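Local atomic coordinates of flocculation protein FLO11 (Saccharomyces cerevisiae, PDB entry 4UYT), a protein that mediates homotypic cell-cell adhesion between yeast cells during flocculation, and contributes to substrate adhesion, invasive growth and biofilm formation. Residues E57-Y63 and Y133-W139; Q27-Y32 and G140-L146; T6-S10 and W168-N174. All coordinates share one frame; numbering follows the deposited sequence. Where two conformers were deposited one is given.

Interaction 1: E57-Y63 and Y133-W139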
loop_
_atom_site.group_PDB
_atom_site.type_symbol
_atom_site.label_atom_id
_atom_site.label_comp_id
_atom_site.label_asym_id
_atom_site.label_seq_id
_atom_site.Cartn_x
_atom_site.Cartn_y
_atom_site.Cartn_z
ATOM N N GLU A 57 15.286 -0.961 6.521
ATOM C CA GLU A 57 16.148 -2.074 6.854
ATOM C C GLU A 57 15.415 -3.372 6.614
ATOM O O GLU A 57 14.176 -3.426 6.617
ATOM C CB GLU A 57 16.552 -2.010 8.329
ATOM C CG GLU A 57 17.201 -0.701 8.772
ATOM C CD GLU A 57 18.536 -0.425 8.099
ATOM O OE1 GLU A 57 19.208 -1.383 7.665
ATOM O OE2 GLU A 57 18.927 0.760 8.019
ATOM N N ASN A 58 16.196 -4.425 6.415
ATOM C CA ASN A 58 15.631 -5.733 6.175
ATOM C C ASN A 58 15.214 -6.371 7.495
ATOM O O ASN A 58 16.023 -6.491 8.411
ATOM C CB ASN A 58 16.643 -6.633 5.466
ATOM C CG ASN A 58 16.024 -7.940 5.029
ATOM O OD1 ASN A 58 15.010 -7.940 4.358
ATOM N ND2 ASN A 58 16.604 -9.057 5.445
ATOM N N ILE A 59 13.952 -6.791 7.581
ATOM C CA ILE A 59 13.411 -7.497 8.735
ATOM C C ILE A 59 13.018 -8.898 8.288
ATOM O O ILE A 59 12.180 -9.089 7.415
ATOM C CB ILE A 59 12.211 -6.762 9.353
ATOM C CG1 ILE A 59 12.643 -5.374 9.799
ATOM C CG2 ILE A 59 11.615 -7.578 10.496
ATOM C CD1 ILE A 59 11.512 -4.544 10.374
ATOM N N ASP A 60 13.657 -9.878 8.910
ATOM C CA ASP A 60 13.401 -11.259 8.579
ATOM C C ASP A 60 11.941 -11.637 8.768
ATOM O O ASP A 60 11.280 -11.181 9.706
ATOM C CB ASP A 60 14.260 -12.183 9.436
ATOM C CG ASP A 60 14.272 -13.605 8.910
ATOM O OD1 ASP A 60 15.136 -13.905 8.061
ATOM O OD2 ASP A 60 13.415 -14.418 9.320
ATOM N N LEU A 61 11.449 -12.510 7.892
ATOM C CA LEU A 61 10.068 -12.975 7.968
ATOM C C LEU A 61 9.693 -13.571 9.336
ATOM O O LEU A 61 8.538 -13.536 9.728
ATOM C CB LEU A 61 9.794 -13.997 6.856
ATOM C CG LEU A 61 8.337 -14.451 6.681
ATOM C CD1 LEU A 61 7.422 -13.293 6.314
ATOM C CD2 LEU A 61 8.221 -15.561 5.637
ATOM N N LYS A 62 10.669 -14.112 10.063
ATOM C CA LYS A 62 10.372 -14.771 11.325
ATOM C C LYS A 62 9.755 -13.826 12.349
ATOM O O LYS A 62 9.026 -14.264 13.249
ATOM C CB LYS A 62 11.624 -15.432 11.908
ATOM C CG LYS A 62 12.611 -14.466 12.535
ATOM C CD LYS A 62 13.932 -15.140 12.839
ATOM C CE LYS A 62 14.853 -14.197 13.581
ATOM N NZ LYS A 62 16.192 -14.817 13.778
ATOM N N TYR A 63 10.028 -12.530 12.221
ATOM C CA TYR A 63 9.476 -11.556 13.160
ATOM C C TYR A 63 7.998 -11.237 12.911
ATOM O O TYR A 63 7.354 -10.623 13.752
ATOM C CB TYR A 63 10.269 -10.256 13.094
ATOM C CG TYR A 63 11.719 -10.352 13.506
ATOM C CD1 TYR A 63 12.074 -10.429 14.849
ATOM C CD2 TYR A 63 12.727 -10.379 12.559
ATOM C CE1 TYR A 63 13.399 -10.516 15.234
ATOM C CE2 TYR A 63 14.054 -10.473 12.933
ATOM C CZ TYR A 63 14.381 -10.539 14.274
ATOM O OH TYR A 63 15.703 -10.632 14.633
ATOM N N TYR A 133 11.001 -13.996 19.203
ATOM C CA TYR A 133 12.176 -13.299 18.660
ATOM C C TYR A 133 12.353 -11.869 19.167
ATOM O O TYR A 133 13.174 -11.122 18.641
ATOM C CB TYR A 133 12.131 -13.315 17.135
ATOM C CG TYR A 133 11.996 -14.701 16.573
ATOM C CD1 TYR A 133 13.035 -15.628 16.694
ATOM C CD2 TYR A 133 10.823 -15.105 15.948
ATOM C CE1 TYR A 133 12.906 -16.909 16.182
ATOM C CE2 TYR A 133 10.689 -16.382 15.433
ATOM C CZ TYR A 133 11.728 -17.278 15.552
ATOM O OH TYR A 133 11.576 -18.539 15.031
ATOM N N ALA A 134 11.623 -11.499 20.217
ATOM C CA ALA A 134 11.650 -10.120 20.734
ATOM C C ALA A 134 13.043 -9.601 21.094
ATOM O O ALA A 134 13.337 -8.421 20.932
ATOM C CB ALA A 134 10.721 -9.983 21.933
ATOM N N SER A 135 13.905 -10.478 21.592
ATOM C CA SER A 135 15.208 -10.037 22.074
ATOM C C SER A 135 16.113 -9.462 20.991
ATOM O O SER A 135 17.030 -8.700 21.305
ATOM C CB SER A 135 15.928 -11.184 22.797
ATOM O OG SER A 135 16.365 -12.177 21.889
ATOM N N SER A 136 15.857 -9.811 19.728
ATOM C CA SER A 136 16.679 -9.322 18.623
ATOM C C SER A 136 15.957 -8.266 17.789
ATOM O O SER A 136 16.476 -7.793 16.781
ATOM C CB SER A 136 17.137 -10.479 17.740
ATOM O OG SER A 136 16.040 -11.176 17.199
ATOM N N TRP A 137 14.769 -7.873 18.222
ATOM C CA TRP A 137 14.019 -6.855 17.515
ATOM C C TRP A 137 14.696 -5.496 17.710
ATOM O O TRP A 137 15.015 -5.108 18.825
ATOM C CB TRP A 137 12.582 -6.824 18.023
ATOM C CG TRP A 137 11.816 -5.757 17.366
ATOM C CD1 TRP A 137 11.674 -4.490 17.815
ATOM C CD2 TRP A 137 11.120 -5.829 16.103
ATOM N NE1 TRP A 137 10.943 -3.757 16.921
ATOM C CE2 TRP A 137 10.583 -4.557 15.869
ATOM C CE3 TRP A 137 10.900 -6.845 15.160
ATOM C CZ2 TRP A 137 9.847 -4.258 14.734
ATOM C CZ3 TRP A 137 10.161 -6.558 14.047
ATOM C CH2 TRP A 137 9.654 -5.266 13.830
ATOM N N GLN A 138 14.902 -4.768 16.616
ATOM C CA GLN A 138 15.573 -3.487 16.716
ATOM C C GLN A 138 15.034 -2.433 15.762
ATOM O O GLN A 138 15.782 -1.541 15.365
ATOM C CB GLN A 138 17.071 -3.682 16.520
ATOM C CG GLN A 138 17.469 -4.315 15.204
ATOM C CD GLN A 138 18.968 -4.472 15.067
ATOM O OE1 GLN A 138 19.471 -5.565 14.813
ATOM N NE2 GLN A 138 19.694 -3.384 15.255
ATOM N N TRP A 139 13.749 -2.507 15.432
ATOM C CA TRP A 139 13.215 -1.601 14.441
ATOM C C TRP A 139 12.024 -0.786 14.943
ATOM O O TRP A 139 11.265 -0.285 14.116
ATOM C CB TRP A 139 12.892 -2.367 13.138
ATOM C CG TRP A 139 14.077 -3.127 12.643
ATOM C CD1 TRP A 139 15.150 -2.633 11.960
ATOM C CD2 TRP A 139 14.351 -4.505 12.877
ATOM N NE1 TRP A 139 16.060 -3.630 11.720
ATOM C CE2 TRP A 139 15.605 -4.789 12.289
ATOM C CE3 TRP A 139 13.651 -5.530 13.517
ATOM C CZ2 TRP A 139 16.165 -6.069 12.316
ATOM C CZ3 TRP A 139 14.208 -6.794 13.546
ATOM C CH2 TRP A 139 15.459 -7.050 12.961
#
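Tyr63 meets four side chains of 133-139: Tyr133, Ser136, Trp137 and Trp139. Its ring lies among them, with Trp139 over one face and Tyr133 O and Ser136 OG at its edge. The aromatic contacts come first. Trp139 points the edge of its six-membered ring at that face of Tyr63, an edge-to-face pair with the planes at 74° and Trp139 CH2 3.7 Å from Tyr63 CE2. Trp137 also presents an edge to the Tyr63 ring, in a more offset geometry, with its CE3 3.8 Å from Tyr63 CD1. The three rings form a cluster in which flat groups fill space at steep angles to one another.

Aliphatic chains supply the CH-pi contacts. Ile59 lays CG1 over the five-membered ring of Trp139, 3.8 Å from the ring's centroid, while its CG2 branch reaches Trp137 CZ3. A beta-branched residue suits this place because its two arms serve two indoles. Lys62 runs extended beyond CG across the face of Tyr133, with CG 3.9 Å from the ring centroid and close to its normal; the long methylene chain gives a charged residue an apolar flank.

The polar part is small. Tyr63 OH and Ser136 OG are hydrogen-bonded at 2.6 Å. Ser136 OG lies between its backbone N and carbonyl carbon (chi1 60°), which turns it toward Tyr63. Within 57-63, Asp60 OD2 accepts from Lys62 N in an Asx turn at the start of the 3-10 turn that carries Tyr63.

Surface aromatic residues in this domain form two hydrophobic bands that confer homophilic binding; the partly exposed Trp137 and Trp139 are consistent with such a role. The contact joins the loop between strands 46-55 and 64-70 to that between strands 120-125 and 143-147, with Tyr125 of strand 120-125 packing against Ile59, Tyr63 and Trp137.

Interaction 2: Q27-Y32 and G140-L146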
loop_
_atom_site.group_PDB
_atom_site.type_symbol
_atom_site.label_atom_id
_atom_site.label_comp_id
_atom_site.label_asym_id
_atom_site.label_seq_id
_atom_site.Cartn_x
_atom_site.Cartn_y
_atom_site.Cartn_z
ATOM N N GLN A 27 5.970 8.206 15.256
ATOM C CA GLN A 27 5.401 7.021 15.892
ATOM C C GLN A 27 6.459 5.980 16.229
ATOM O O GLN A 27 6.110 4.883 16.660
ATOM C CB GLN A 27 4.382 6.368 14.953
ATOM C CG GLN A 27 3.209 7.258 14.602
ATOM C CD GLN A 27 2.284 6.575 13.624
ATOM O OE1 GLN A 27 2.352 6.815 12.414
ATOM N NE2 GLN A 27 1.429 5.695 14.132
ATOM N N ASN A 28 7.726 6.307 15.996
ATOM C CA ASN A 28 8.812 5.355 16.155
ATOM C C ASN A 28 8.648 4.110 15.282
ATOM O O ASN A 28 9.058 3.018 15.650
ATOM C CB ASN A 28 8.960 4.973 17.633
ATOM C CG ASN A 28 10.235 4.223 17.910
ATOM O OD1 ASN A 28 11.293 4.528 17.362
ATOM N ND2 ASN A 28 10.142 3.235 18.782
ATOM N N ILE A 29 8.040 4.282 14.115
ATOM C CA ILE A 29 7.922 3.205 13.133
ATOM C C ILE A 29 9.076 3.336 12.150
ATOM O O ILE A 29 9.370 4.431 11.669
ATOM C CB ILE A 29 6.580 3.261 12.351
ATOM C CG1 ILE A 29 5.386 3.115 13.303
ATOM C CG2 ILE A 29 6.498 2.153 11.306
ATOM C CD1 ILE A 29 4.074 3.575 12.710
ATOM N N MET A 30 9.722 2.226 11.817
ATOM C CA MET A 30 10.751 2.250 10.775
ATOM C C MET A 30 10.158 2.779 9.485
ATOM O O MET A 30 9.013 2.493 9.149
ATOM C CB MET A 30 11.311 0.851 10.541
ATOM C CG MET A 30 12.433 0.799 9.510
ATOM S SD MET A 30 13.025 -0.865 9.183
ATOM C CE MET A 30 11.645 -1.527 8.258
ATOM N N GLN A 31 10.932 3.535 8.735
ATOM C CA GLN A 31 10.459 4.044 7.468
ATOM C C GLN A 31 10.230 2.941 6.440
ATOM O O GLN A 31 11.050 2.054 6.243
ATOM C CB GLN A 31 11.415 5.063 6.911
ATOM C CG GLN A 31 11.455 6.341 7.741
ATOM C CD GLN A 31 12.601 7.239 7.368
ATOM O OE1 GLN A 31 13.285 7.047 6.343
ATOM N NE2 GLN A 31 12.801 8.255 8.175
ATOM N N TYR A 32 9.092 3.036 5.761
ATOM C CA TYR A 32 8.760 2.215 4.580
ATOM C C TYR A 32 8.402 3.170 3.444
ATOM O O TYR A 32 7.960 4.287 3.686
ATOM C CB TYR A 32 7.548 1.307 4.837
ATOM C CG TYR A 32 7.764 0.209 5.836
ATOM C CD1 TYR A 32 7.811 0.478 7.202
ATOM C CD2 TYR A 32 7.833 -1.132 5.421
ATOM C CE1 TYR A 32 7.970 -0.540 8.124
ATOM C CE2 TYR A 32 7.996 -2.151 6.342
ATOM C CZ TYR A 32 8.073 -1.843 7.691
ATOM O OH TYR A 32 8.218 -2.857 8.607
ATOM N N GLY A 140 11.867 -0.621 16.254
ATOM C CA GLY A 140 10.821 0.247 16.789
ATOM C C GLY A 140 9.455 -0.394 16.874
ATOM O O GLY A 140 9.333 -1.595 17.113
ATOM N N THR A 141 8.423 0.419 16.718
ATOM C CA THR A 141 7.064 0.003 16.988
ATOM C C THR A 141 6.726 -1.281 16.224
ATOM O O THR A 141 6.999 -1.382 15.030
ATOM C CB THR A 141 6.150 1.158 16.595
ATOM O OG1 THR A 141 6.496 2.261 17.440
ATOM C CG2 THR A 141 4.694 0.808 16.751
ATOM N N THR A 142 6.098 -2.245 16.897
ATOM C CA THR A 142 5.902 -3.580 16.351
ATOM C C THR A 142 4.550 -3.868 15.705
ATOM O O THR A 142 4.474 -4.732 14.852
ATOM C CB THR A 142 6.167 -4.648 17.420
ATOM O OG1 THR A 142 5.357 -4.370 18.571
ATOM C CG2 THR A 142 7.631 -4.654 17.830
ATOM N N SER A 143 3.501 -3.166 16.128
ATOM C CA SER A 143 2.191 -3.262 15.499
ATOM C C SER A 143 1.774 -1.865 15.092
ATOM O O SER A 143 1.765 -0.941 15.909
ATOM C CB SER A 143 1.152 -3.869 16.445
ATOM O OG SER A 143 1.300 -5.282 16.545
ATOM N N PHE A 144 1.433 -1.697 13.832
ATOM C CA PHE A 144 1.115 -0.390 13.303
ATOM C C PHE A 144 0.425 -0.535 11.968
ATOM O O PHE A 144 0.473 -1.587 11.320
ATOM C CB PHE A 144 2.402 0.444 13.152
ATOM C CG PHE A 144 3.468 -0.212 12.296
ATOM C CD1 PHE A 144 3.499 -0.053 10.906
ATOM C CD2 PHE A 144 4.452 -0.989 12.873
ATOM C CE1 PHE A 144 4.475 -0.678 10.129
ATOM C CE2 PHE A 144 5.429 -1.593 12.111
ATOM C CZ PHE A 144 5.436 -1.456 10.732
ATOM N N ASP A 145 -0.233 0.545 11.593
ATOM C CA ASP A 145 -0.882 0.659 10.297
ATOM C C ASP A 145 -0.191 1.769 9.535
ATOM O O ASP A 145 0.060 2.828 10.117
ATOM C CB ASP A 145 -2.351 1.041 10.456
ATOM C CG ASP A 145 -3.197 -0.043 11.093
ATOM O OD1 ASP A 145 -2.762 -1.201 11.225
ATOM O OD2 ASP A 145 -4.349 0.279 11.428
ATOM N N LEU A 146 0.103 1.560 8.262
ATOM C CA LEU A 146 0.654 2.563 7.360
ATOM C C LEU A 146 -0.404 2.886 6.330
ATOM O O LEU A 146 -0.943 1.998 5.667
ATOM C CB LEU A 146 1.901 2.061 6.671
ATOM C CG LEU A 146 3.049 1.719 7.614
ATOM C CD1 LEU A 146 4.263 1.285 6.805
ATOM C CD2 LEU A 146 3.397 2.854 8.568
HETATM O O HOH W 1 8.726 -0.358 13.120
#
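With chi1 of -61° Ile29 turns its CG2 methyl away from its own N and toward the Phe144 ring, while Phe144 CG sits between its own N and carbonyl carbon (chi1 56°), bringing a face of the ring to that methyl. The contact joins a loop leading into strand 32-43 to the edge strand 143-147 of a five-stranded antiparallel sheet in the N-terminal, fibronectin type III-like Flo11 domain. At the start of the loop, Asn28 has positive phi and closes helix 21-25 in a Schellman motif, a backbone conformation that asparagine tolerates well.

The apolar layer is tight. Ile29 CG2 lies over the centre of the Phe144 ring, 3.6 Å from its centroid and nearly on the normal, and Ile29 CD1 touches Phe144 CB. The isoleucine thus covers both the ring and its stem. Tyr32 meets Phe144 obliquely, with Tyr32 CE1 3.7 Å from Phe144 CZ; Leu146 CD1 packs beside Tyr32 CD1 at the same distance. Phe144 also stacks on Phe123 of strand 120-125, and the Tyr32 hydroxyl bonds to that of Tyr125, which gives the buried Tyr32 a polar partner.

Nearer the surface, the helix end is tied to 140-146 by polar groups. Thr141 N donates to Asn28 O at 2.9 Å in a nearly straight bond (173°). Gly140 also has positive phi, and its CA passes 3.5 Å from Asn28 O in a CA-H...O contact; both features suit a residue without a side chain. A water accepts from Met30 N and donates to Thr141 O, bridging the two backbones. Threonine suits its place because its hydroxyl supplies a further link: Thr141 OG1 donates to Gln27 O at 2.8 Å, in the carbonyl plane.

Interaction 3: T6-S10 and W168-N174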
loop_
_atom_site.group_PDB
_atom_site.type_symbol
_atom_site.label_atom_id
_atom_site.label_comp_id
_atom_site.label_asym_id
_atom_site.label_seq_id
_atom_site.Cartn_x
_atom_site.Cartn_y
_atom_site.Cartn_z
ATOM N N THR A 6 -6.495 -3.617 -19.759
ATOM C CA THR A 6 -5.974 -2.419 -20.426
ATOM C C THR A 6 -4.927 -1.771 -19.520
ATOM O O THR A 6 -5.279 -1.245 -18.467
ATOM C CB THR A 6 -7.078 -1.421 -20.772
ATOM O OG1 THR A 6 -8.147 -2.083 -21.469
ATOM C CG2 THR A 6 -6.552 -0.335 -21.651
ATOM N N SER A 7 -3.664 -1.853 -19.899
ATOM C CA SER A 7 -2.607 -1.323 -19.063
ATOM C C SER A 7 -2.518 0.190 -19.149
ATOM O O SER A 7 -2.530 0.754 -20.238
ATOM C CB SER A 7 -1.272 -1.930 -19.438
ATOM O OG SER A 7 -1.279 -3.315 -19.196
ATOM N N CYS A 8 -2.415 0.824 -17.980
ATOM C CA CYS A 8 -2.152 2.251 -17.874
ATOM C C CYS A 8 -0.663 2.520 -18.049
ATOM O O CYS A 8 0.179 1.914 -17.400
ATOM C CB CYS A 8 -2.546 2.772 -16.506
ATOM S SG CYS A 8 -4.274 3.285 -16.285
ATOM N N ASN A 9 -0.318 3.484 -18.887
ATOM C CA ASN A 9 1.073 3.841 -19.128
ATOM C C ASN A 9 1.658 4.746 -18.043
ATOM O O ASN A 9 2.780 4.544 -17.647
ATOM C CB ASN A 9 1.233 4.514 -20.477
ATOM C CG ASN A 9 0.975 3.575 -21.646
ATOM O OD1 ASN A 9 0.966 2.345 -21.527
ATOM N ND2 ASN A 9 0.731 4.165 -22.803
ATOM N N SER A 10 0.898 5.708 -17.586
ATOM C CA SER A 10 1.390 6.720 -16.630
ATOM C C SER A 10 0.715 6.548 -15.276
ATOM O O SER A 10 -0.453 6.847 -15.116
ATOM C CB SER A 10 1.084 8.104 -17.165
ATOM O OG SER A 10 1.504 9.124 -16.264
ATOM N N TRP A 168 -4.077 7.729 -12.068
ATOM C CA TRP A 168 -3.831 7.139 -13.380
ATOM C C TRP A 168 -5.045 7.429 -14.276
ATOM O O TRP A 168 -6.057 7.957 -13.851
ATOM C CB TRP A 168 -3.590 5.651 -13.283
ATOM C CG TRP A 168 -4.650 4.881 -12.564
ATOM C CD1 TRP A 168 -5.869 4.476 -13.055
ATOM C CD2 TRP A 168 -4.596 4.410 -11.226
ATOM N NE1 TRP A 168 -6.576 3.792 -12.095
ATOM C CE2 TRP A 168 -5.813 3.712 -10.968
ATOM C CE3 TRP A 168 -3.623 4.465 -10.215
ATOM C CZ2 TRP A 168 -6.060 3.042 -9.783
ATOM C CZ3 TRP A 168 -3.870 3.807 -9.035
ATOM C CH2 TRP A 168 -5.074 3.097 -8.831
ATOM N N ASN A 169 -4.915 7.048 -15.538
ATOM C CA ASN A 169 -5.951 7.339 -16.516
ATOM C C ASN A 169 -7.224 6.491 -16.306
ATOM O O ASN A 169 -7.156 5.274 -16.142
ATOM C CB ASN A 169 -5.458 7.148 -17.933
ATOM C CG ASN A 169 -4.655 8.338 -18.434
ATOM O OD1 ASN A 169 -3.940 9.000 -17.676
ATOM N ND2 ASN A 169 -4.748 8.605 -19.718
ATOM N N ILE A 170 -8.355 7.150 -16.424
ATOM C CA ILE A 170 -9.662 6.491 -16.420
ATOM C C ILE A 170 -9.689 5.437 -17.523
ATOM O O ILE A 170 -9.329 5.709 -18.681
ATOM C CB ILE A 170 -10.780 7.526 -16.606
ATOM C CG1 ILE A 170 -10.844 8.480 -15.407
ATOM C CG2 ILE A 170 -12.133 6.848 -16.822
ATOM C CD1 ILE A 170 -11.612 9.757 -15.681
ATOM N N ASP A 171 -10.107 4.235 -17.151
ATOM C CA ASP A 171 -10.209 3.061 -18.021
ATOM C C ASP A 171 -8.857 2.701 -18.657
ATOM O O ASP A 171 -8.797 1.911 -19.608
ATOM C CB ASP A 171 -11.284 3.242 -19.082
ATOM C CG ASP A 171 -12.645 3.538 -18.489
ATOM O OD1 ASP A 171 -12.871 3.140 -17.311
ATOM O OD2 ASP A 171 -13.470 4.180 -19.167
ATOM N N CYS A 172 -7.760 3.259 -18.108
ATOM C CA CYS A 172 -6.457 3.120 -18.742
ATOM C C CYS A 172 -6.468 3.454 -20.227
ATOM O O CYS A 172 -5.713 2.890 -21.006
ATOM C CB CYS A 172 -5.786 1.815 -18.451
ATOM S SG CYS A 172 -5.432 1.632 -16.663
ATOM N N ASP A 173 -7.313 4.404 -20.609
ATOM C CA ASP A 173 -7.298 4.908 -21.958
ATOM C C ASP A 173 -6.138 5.892 -22.079
ATOM O O ASP A 173 -6.208 7.042 -21.640
ATOM C CB ASP A 173 -8.600 5.595 -22.283
ATOM C CG ASP A 173 -8.640 6.159 -23.668
ATOM O OD1 ASP A 173 -7.594 6.223 -24.336
ATOM O OD2 ASP A 173 -9.769 6.476 -24.140
ATOM N N ASN A 174 -5.034 5.416 -22.632
ATOM C CA ASN A 174 -3.798 6.200 -22.657
ATOM C C ASN A 174 -3.821 7.330 -23.674
ATOM O O ASN A 174 -2.910 8.148 -23.699
ATOM C CB ASN A 174 -2.626 5.280 -22.920
ATOM C CG ASN A 174 -2.441 4.270 -21.818
ATOM O OD1 ASN A 174 -2.566 3.037 -22.044
ATOM N ND2 ASN A 174 -2.220 4.741 -20.641
HETATM O O HOH W 2 -2.488 6.052 -16.697
#
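Cys8 and Cys172 are covalently joined, SG to SG at 2.1 Å, and this disulfide is the compact centre of the contact. Its chi3 of -92° is near the relaxed right angle. Around it the packing is close: Thr6 CG2 lies 3.4 Å from Cys172 O, and Cys8 SG sits 3.8 Å from Trp168 CD1 in an oblique sulfur-aromatic contact. Trp168, with its large indole, fills the buried side, where Tyr47 meets its ring edge-to-face.

The disulfide staples the N-terminal strand 6-7, at the edge of a four-stranded antiparallel sheet, to the turn that follows strand 166-169, and so ties a segment near the start of the chain to one near its end. Asn169 stabilises that turn, its ND2 donating to Asp173 O at 2.9 Å. A water bridges the two segments elsewhere, donating to Ser10 O at 2.7 Å and accepting from Asn169 N.

The outer side is looser. Asn9, exposed, and Asn174, partly exposed, stack their flat amides face to face with planes only 2° apart, Asn9 ND2 lying 3.3 Å from Asn174 CG.

Interactions 1 and 2 are neighbours, their centres 13 Å apart, and they touch directly: Met30 CE lies 3.7 Å from Ile59 CD1, and Thr142 CG2 packs 3.5 Å from Trp137 CE2. The chain runs straight from 133-139 into 140-146. Strand 120-125 touches both contacts, through Tyr125 in interaction 1 and chiefly through Phe123 in interaction 2. Interaction 3 lies on the opposite side of the chain's centre, about 39 Å from interaction 1 and 33 Å from interaction 2, centre to centre. There the segments near the start and end of the chain meet, and a sodium ion is bound about 4 Å from the side chain of Ser7.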